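Local structure of myosin-I heavy chain (Dictyostelium discoideum, 5EJR) at residues S210-D218 with E289-R297. The protein is an actin-based class VII motor with ATPase activity, involved in the early steps of phagocytosis and in adhesion, seen here through its second tail MyTH4-FERM module. Numbering follows the deposited sequence.
Sequences STCKIRFID and EFYFQVRRR. With EDO (1,2-ethanediol), chain C; EDO (1,2-ethanediol), chain E.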
ATOM      1  N   SER A 210     -12.605  12.278  -0.802  1.00 41.13           N
ATOM      2  CA  SER A 210     -11.722  11.428  -0.008  1.00 39.22           C
ATOM      3  C   SER A 210     -10.246  11.826  -0.239  1.00 39.86           C
ATOM      4  O   SER A 210      -9.835  12.055  -1.375  1.00 37.07           O
ATOM      5  CB  SER A 210     -11.940   9.962  -0.364  1.00 42.14           C
ATOM      6  OG  SER A 210     -13.210   9.526   0.088  1.00 51.73           O
ATOM      7  N   THR A 211      -9.475  11.942   0.840  1.00 36.45           N
ATOM      8  CA  THR A 211      -8.053  12.296   0.776  1.00 36.04           C
ATOM      9  C   THR A 211      -7.226  11.365   1.653  1.00 41.61           C
ATOM     10  O   THR A 211      -7.743  10.821   2.623  1.00 41.15           O
ATOM     11  CB  THR A 211      -7.777  13.756   1.226  1.00 41.22           C
ATOM     12  OG1 THR A 211      -8.027  13.888   2.630  1.00 45.09           O
ATOM     13  CG2 THR A 211      -8.527  14.820   0.403  1.00 35.00           C
ATOM     14  N   CYS A 212      -5.929  11.243   1.344  1.00 38.58           N
ATOM     15  CA  CYS A 212      -4.963  10.496   2.131  1.00 38.01           C
ATOM     16  C   CYS A 212      -3.859  11.477   2.537  1.00 39.42           C
ATOM     17  O   CYS A 212      -3.422  12.285   1.716  1.00 36.80           O
ATOM     18  CB  CYS A 212      -4.402   9.310   1.350  1.00 38.70           C
ATOM     19  SG  CYS A 212      -3.313   8.242   2.334  1.00 43.03           S
ATOM     20  N   LYS A 213      -3.430  11.408   3.807  1.00 36.37           N
ATOM     21  CA  LYS A 213      -2.386  12.239   4.397  1.00 35.84           C
ATOM     22  C   LYS A 213      -1.014  11.664   4.015  1.00 34.83           C
ATOM     23  O   LYS A 213      -0.760  10.478   4.260  1.00 34.40           O
ATOM     24  CB  LYS A 213      -2.543  12.226   5.932  1.00 40.52           C
ATOM     25  CG  LYS A 213      -2.534  13.596   6.587  1.00 63.15           C
ATOM     26  CD  LYS A 213      -2.237  13.482   8.079  1.00 73.81           C
ATOM     27  CE  LYS A 213      -2.247  14.814   8.785  1.00 79.65           C
ATOM     28  NZ  LYS A 213      -2.078  14.646  10.253  1.00 85.85           N
ATOM     29  N   ILE A 214      -0.159  12.480   3.365  1.00 27.25           N
ATOM     30  CA  ILE A 214       1.198  12.082   2.957  1.00 24.62           C
ATOM     31  C   ILE A 214       2.246  13.029   3.551  1.00 26.71           C
ATOM     32  O   ILE A 214       2.193  14.244   3.326  1.00 25.96           O
ATOM     33  CB  ILE A 214       1.381  11.899   1.420  1.00 25.64           C
ATOM     34  CG1 ILE A 214       0.183  11.156   0.742  1.00 24.89           C
ATOM     35  CG2 ILE A 214       2.737  11.230   1.098  1.00 23.36           C
ATOM     36  CD1 ILE A 214      -0.042   9.700   1.113  1.00 29.98           C
ATOM     37  N   ARG A 215       3.218  12.459   4.283  1.00 23.10           N
ATOM     38  CA  ARG A 215       4.277  13.238   4.912  1.00 23.05           C
ATOM     39  C   ARG A 215       5.475  13.414   3.998  1.00 26.23           C
ATOM     40  O   ARG A 215       5.703  12.600   3.090  1.00 25.66           O
ATOM     41  CB  ARG A 215       4.707  12.608   6.234  1.00 25.60           C
ATOM     42  CG  ARG A 215       3.562  12.439   7.223  1.00 37.17           C
ATOM     43  CD  ARG A 215       4.073  12.297   8.632  1.00 43.36           C
ATOM     44  NE  ARG A 215       3.189  11.464   9.444  1.00 51.32           N
ATOM     45  CZ  ARG A 215       3.457  11.078  10.688  1.00 67.07           C
ATOM     46  NH1 ARG A 215       4.581  11.461  11.284  1.00 53.95           N
ATOM     47  NH2 ARG A 215       2.601  10.310  11.349  1.00 57.55           N
ATOM     48  N   PHE A 216       6.239  14.489   4.233  1.00 22.26           N
ATOM     49  CA  PHE A 216       7.485  14.772   3.530  1.00 21.66           C
ATOM     50  C   PHE A 216       8.568  14.718   4.590  1.00 29.57           C
ATOM     51  O   PHE A 216       8.254  14.673   5.774  1.00 30.05           O
ATOM     52  CB  PHE A 216       7.450  16.136   2.818  1.00 22.15           C
ATOM     53  CG  PHE A 216       6.654  16.103   1.537  1.00 22.57           C
ATOM     54  CD1 PHE A 216       5.262  16.164   1.560  1.00 25.18           C
ATOM     55  CD2 PHE A 216       7.293  16.040   0.302  1.00 21.71           C
ATOM     56  CE1 PHE A 216       4.521  16.102   0.365  1.00 25.80           C
ATOM     57  CE2 PHE A 216       6.552  15.995  -0.889  1.00 23.84           C
ATOM     58  CZ  PHE A 216       5.173  16.009  -0.846  1.00 22.63           C
ATOM     59  N   ILE A 217       9.832  14.702   4.172  1.00 29.16           N
ATOM     60  CA  ILE A 217      11.005  14.610   5.043  1.00 31.30           C
ATOM     61  C   ILE A 217      11.087  15.764   6.083  1.00 37.96           C
ATOM     62  O   ILE A 217      11.634  15.562   7.163  1.00 37.16           O
ATOM     63  CB  ILE A 217      12.296  14.481   4.164  1.00 34.51           C
ATOM     64  CG1 ILE A 217      13.539  14.038   4.985  1.00 35.29           C
ATOM     65  CG2 ILE A 217      12.571  15.746   3.353  1.00 35.13           C
ATOM     66  CD1 ILE A 217      13.635  12.545   5.232  1.00 38.93           C
ATOM     67  N   ASP A 218      10.525  16.943   5.767  1.00 37.95           N
ATOM     68  CA  ASP A 218      10.561  18.099   6.670  1.00 39.17           C
ATOM     69  C   ASP A 218       9.488  18.013   7.764  1.00 43.90           C
ATOM     70  O   ASP A 218       9.397  18.910   8.605  1.00 44.75           O
ATOM     71  CB  ASP A 218      10.503  19.434   5.883  1.00 40.77           C
ATOM     72  CG  ASP A 218       9.212  19.752   5.127  1.00 48.66           C
ATOM     73  OD1 ASP A 218       8.331  18.871   5.047  1.00 46.93           O
ATOM     74  OD2 ASP A 218       9.107  20.867   4.582  1.00 56.35           O
ATOM     75  N   GLU A 289       1.886   2.613  14.620  1.00 49.93           N
ATOM     76  CA  GLU A 289       1.210   3.142  13.436  1.00 48.53           C
ATOM     77  C   GLU A 289       2.134   3.379  12.222  1.00 46.07           C
ATOM     78  O   GLU A 289       3.225   3.940  12.369  1.00 44.62           O
ATOM     79  CB  GLU A 289       0.485   4.451  13.810  1.00 50.65           C
ATOM     80  CG  GLU A 289      -0.778   4.704  13.005  1.00 66.52           C
ATOM     81  CD  GLU A 289      -1.192   6.155  12.838  1.00 95.09           C
ATOM     82  OE1 GLU A 289      -0.374   6.958  12.330  1.00 96.49           O
ATOM     83  OE2 GLU A 289      -2.362   6.473  13.150  1.00 88.30           O
ATOM     84  N   PHE A 290       1.660   2.997  11.022  1.00 37.88           N
ATOM     85  CA  PHE A 290       2.363   3.252   9.764  1.00 35.70           C
ATOM     86  C   PHE A 290       1.862   4.549   9.148  1.00 35.97           C
ATOM     87  O   PHE A 290       0.684   4.893   9.266  1.00 34.91           O
ATOM     88  CB  PHE A 290       2.141   2.131   8.728  1.00 37.39           C
ATOM     89  CG  PHE A 290       2.998   0.896   8.857  1.00 39.55           C
ATOM     90  CD1 PHE A 290       4.236   0.820   8.227  1.00 42.05           C
ATOM     91  CD2 PHE A 290       2.543  -0.218   9.559  1.00 43.09           C
ATOM     92  CE1 PHE A 290       5.031  -0.327   8.342  1.00 42.80           C
ATOM     93  CE2 PHE A 290       3.335  -1.368   9.668  1.00 45.69           C
ATOM     94  CZ  PHE A 290       4.575  -1.412   9.063  1.00 42.98           C
ATOM     95  N   TYR A 291       2.752   5.229   8.421  1.00 31.23           N
ATOM     96  CA  TYR A 291       2.411   6.406   7.645  1.00 30.00           C
ATOM     97  C   TYR A 291       3.207   6.419   6.352  1.00 28.80           C
ATOM     98  O   TYR A 291       4.266   5.800   6.284  1.00 27.69           O
ATOM     99  CB  TYR A 291       2.550   7.715   8.450  1.00 31.14           C
ATOM    100  CG  TYR A 291       3.965   8.084   8.832  1.00 32.21           C
ATOM    101  CD1 TYR A 291       4.756   8.856   7.986  1.00 32.59           C
ATOM    102  CD2 TYR A 291       4.491   7.721  10.067  1.00 33.19           C
ATOM    103  CE1 TYR A 291       6.047   9.235   8.347  1.00 33.86           C
ATOM    104  CE2 TYR A 291       5.780   8.099  10.444  1.00 33.63           C
ATOM    105  CZ  TYR A 291       6.554   8.860   9.582  1.00 41.76           C
ATOM    106  OH  TYR A 291       7.824   9.243   9.944  1.00 42.18           O
ATOM    107  N   PHE A 292       2.674   7.089   5.331  1.00 22.44           N
ATOM    108  CA  PHE A 292       3.324   7.255   4.033  1.00 21.11           C
ATOM    109  C   PHE A 292       4.220   8.482   4.055  1.00 23.86           C
ATOM    110  O   PHE A 292       3.803   9.548   4.523  1.00 22.05           O
ATOM    111  CB  PHE A 292       2.284   7.446   2.933  1.00 22.21           C
ATOM    112  CG  PHE A 292       1.433   6.248   2.616  1.00 23.45           C
ATOM    113  CD1 PHE A 292       1.996   5.097   2.076  1.00 23.56           C
ATOM    114  CD2 PHE A 292       0.054   6.296   2.778  1.00 25.94           C
ATOM    115  CE1 PHE A 292       1.204   4.007   1.740  1.00 25.88           C
ATOM    116  CE2 PHE A 292      -0.738   5.189   2.464  1.00 28.60           C
ATOM    117  CZ  PHE A 292      -0.161   4.059   1.931  1.00 26.06           C
ATOM    118  N   GLN A 293       5.449   8.336   3.535  1.00 20.42           N
ATOM    119  CA  GLN A 293       6.403   9.434   3.448  1.00 19.47           C
ATOM    120  C   GLN A 293       7.013   9.512   2.027  1.00 20.83           C
ATOM    121  O   GLN A 293       7.461   8.502   1.492  1.00 19.99           O
ATOM    122  CB  GLN A 293       7.471   9.287   4.536  1.00 20.69           C
ATOM    123  CG  GLN A 293       8.690  10.211   4.418  1.00 30.10           C
ATOM    124  CD  GLN A 293       9.817   9.758   5.329  1.00 37.56           C
ATOM    125  OE1 GLN A 293      10.505   8.780   5.058  1.00 34.48           O
ATOM    126  NE2 GLN A 293      10.086  10.489   6.395  1.00 30.59           N
ATOM    127  N   VAL A 294       6.959  10.691   1.415  1.00 16.85           N
ATOM    128  CA  VAL A 294       7.559  10.938   0.109  1.00 16.51           C
ATOM    129  C   VAL A 294       9.065  11.005   0.339  1.00 21.19           C
ATOM    130  O   VAL A 294       9.530  11.593   1.318  1.00 20.84           O
ATOM    131  CB  VAL A 294       6.992  12.192  -0.614  1.00 20.34           C
ATOM    132  CG1 VAL A 294       7.899  12.652  -1.760  1.00 18.10           C
ATOM    133  CG2 VAL A 294       5.588  11.912  -1.146  1.00 20.47           C
ATOM    134  N   ARG A 295       9.814  10.333  -0.524  1.00 17.60           N
ATOM    135  CA  ARG A 295      11.267  10.317  -0.449  1.00 16.47           C
ATOM    136  C   ARG A 295      11.801  10.464  -1.848  1.00 18.95           C
ATOM    137  O   ARG A 295      11.148  10.048  -2.803  1.00 17.49           O
ATOM    138  CB  ARG A 295      11.769   8.987   0.142  1.00 20.18           C
ATOM    139  CG  ARG A 295      11.491   8.825   1.642  1.00 22.47           C
ATOM    140  CD  ARG A 295      12.289   7.665   2.195  1.00 29.15           C
ATOM    141  NE  ARG A 295      13.712   7.977   2.380  1.00 24.81           N
ATOM    142  CZ  ARG A 295      14.210   8.653   3.412  1.00 35.71           C
ATOM    143  NH1 ARG A 295      13.400   9.197   4.314  1.00 25.72           N
ATOM    144  NH2 ARG A 295      15.519   8.830   3.525  1.00 31.57           N
ATOM    145  N   ARG A 296      13.002  11.015  -1.977  1.00 13.88           N
ATOM    146  CA  ARG A 296      13.617  11.041  -3.296  1.00 14.60           C
ATOM    147  C   ARG A 296      14.201   9.649  -3.452  1.00 18.34           C
ATOM    148  O   ARG A 296      14.967   9.173  -2.586  1.00 15.23           O
ATOM    149  CB  ARG A 296      14.686  12.119  -3.459  1.00 13.86           C
ATOM    150  CG  ARG A 296      15.190  12.029  -4.900  1.00 16.65           C
ATOM    151  CD  ARG A 296      16.098  13.105  -5.231  1.00 19.32           C
ATOM    152  NE  ARG A 296      16.767  12.878  -6.506  1.00 15.04           N
ATOM    153  CZ  ARG A 296      17.542  13.796  -7.053  1.00 23.69           C
ATOM    154  NH1 ARG A 296      17.699  14.978  -6.463  1.00 14.30           N
ATOM    155  NH2 ARG A 296      18.167  13.548  -8.190  1.00 15.50           N
ATOM    156  N   ARG A 297      13.692   8.953  -4.457  1.00 14.65           N
ATOM    157  CA  ARG A 297      13.984   7.557  -4.705  1.00 14.72           C
ATOM    158  C   ARG A 297      15.151   7.364  -5.648  1.00 18.71           C
ATOM    159  O   ARG A 297      15.989   6.515  -5.389  1.00 20.08           O
ATOM    160  CB  ARG A 297      12.718   6.856  -5.235  1.00 17.03           C
ATOM    161  CG  ARG A 297      12.855   5.322  -5.466  1.00 24.29           C
ATOM    162  CD  ARG A 297      12.893   4.505  -4.179  1.00 25.55           C
ATOM    163  NE  ARG A 297      11.660   4.633  -3.395  1.00 28.78           N
ATOM    164  CZ  ARG A 297      11.624   4.853  -2.081  1.00 48.24           C
ATOM    165  NH1 ARG A 297      12.750   4.972  -1.387  1.00 26.33           N
ATOM    166  NH2 ARG A 297      10.459   4.956  -1.450  1.00 33.42           N
TER
HETATM  167  C1  EDO C2402      -0.610   7.703   5.927  1.00 40.17           C
HETATM  168  O1  EDO C2402       0.236   8.835   6.158  1.00 36.18           O
HETATM  169  C2  EDO C2402      -2.066   7.934   6.405  1.00 44.84           C
HETATM  170  O2  EDO C2402      -2.951   7.341   5.450  1.00 47.93           O
HETATM  171  C1  EDO E2404      10.034   2.868  -6.194  1.00 29.86           C
HETATM  172  O1  EDO E2404       9.473   3.957  -5.453  1.00 24.29           O
HETATM  173  C2  EDO E2404       9.103   1.600  -6.088  1.00 30.94           C
HETATM  174  O2  EDO E2404       8.019   1.786  -6.988  1.00 34.72           O
HETATM  175  O   HOH W   1      10.311  14.178   1.461  1.00 23.58           O
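Tyr-291 has CG tucked between its own backbone N and carbonyl carbon (chi1 67°); Arg-215 sets CG beside its backbone N, and its chain, bent at chi3 (-149°), brings the guanidinium flat onto the phenol ring, planes 6° apart. Arg-215 CZ sits 3.5 Å from the centroid of the Tyr-291 ring, a cation-pi stack over the face, while the phenol's OH bonds to Glu-260. Next to this stack the backbones meet in a single parallel bridge, Arg-215 with Gln-293: Arg-215 N gives its hydrogen to Phe-292 O (3.0 Å), and Val-294 N returns one to Arg-215 O (2.8 Å). This joins the first strand of the ubiquitin-like FERM lobe, paired with strand 221-225, to its last, paired with 253-259. The strands splay apart at both ends. An ethanediol, probably from the crystallisation liquor, links Lys-213 O to Phe-292 N through one hydroxyl at one end, and a water joins Ile-217 N to Val-294 O at the other. On the core side, Ile-214 CD1 packs on Phe-292 CB (3.7 Å), with Cys-212 SG oblique to the phenyl ring, and helix 274-283 covers that ring. Val-294 CB lies over a face of Phe-216, 4.1 Å from its ring centroid, as Tyr-243 stacks with the same ring.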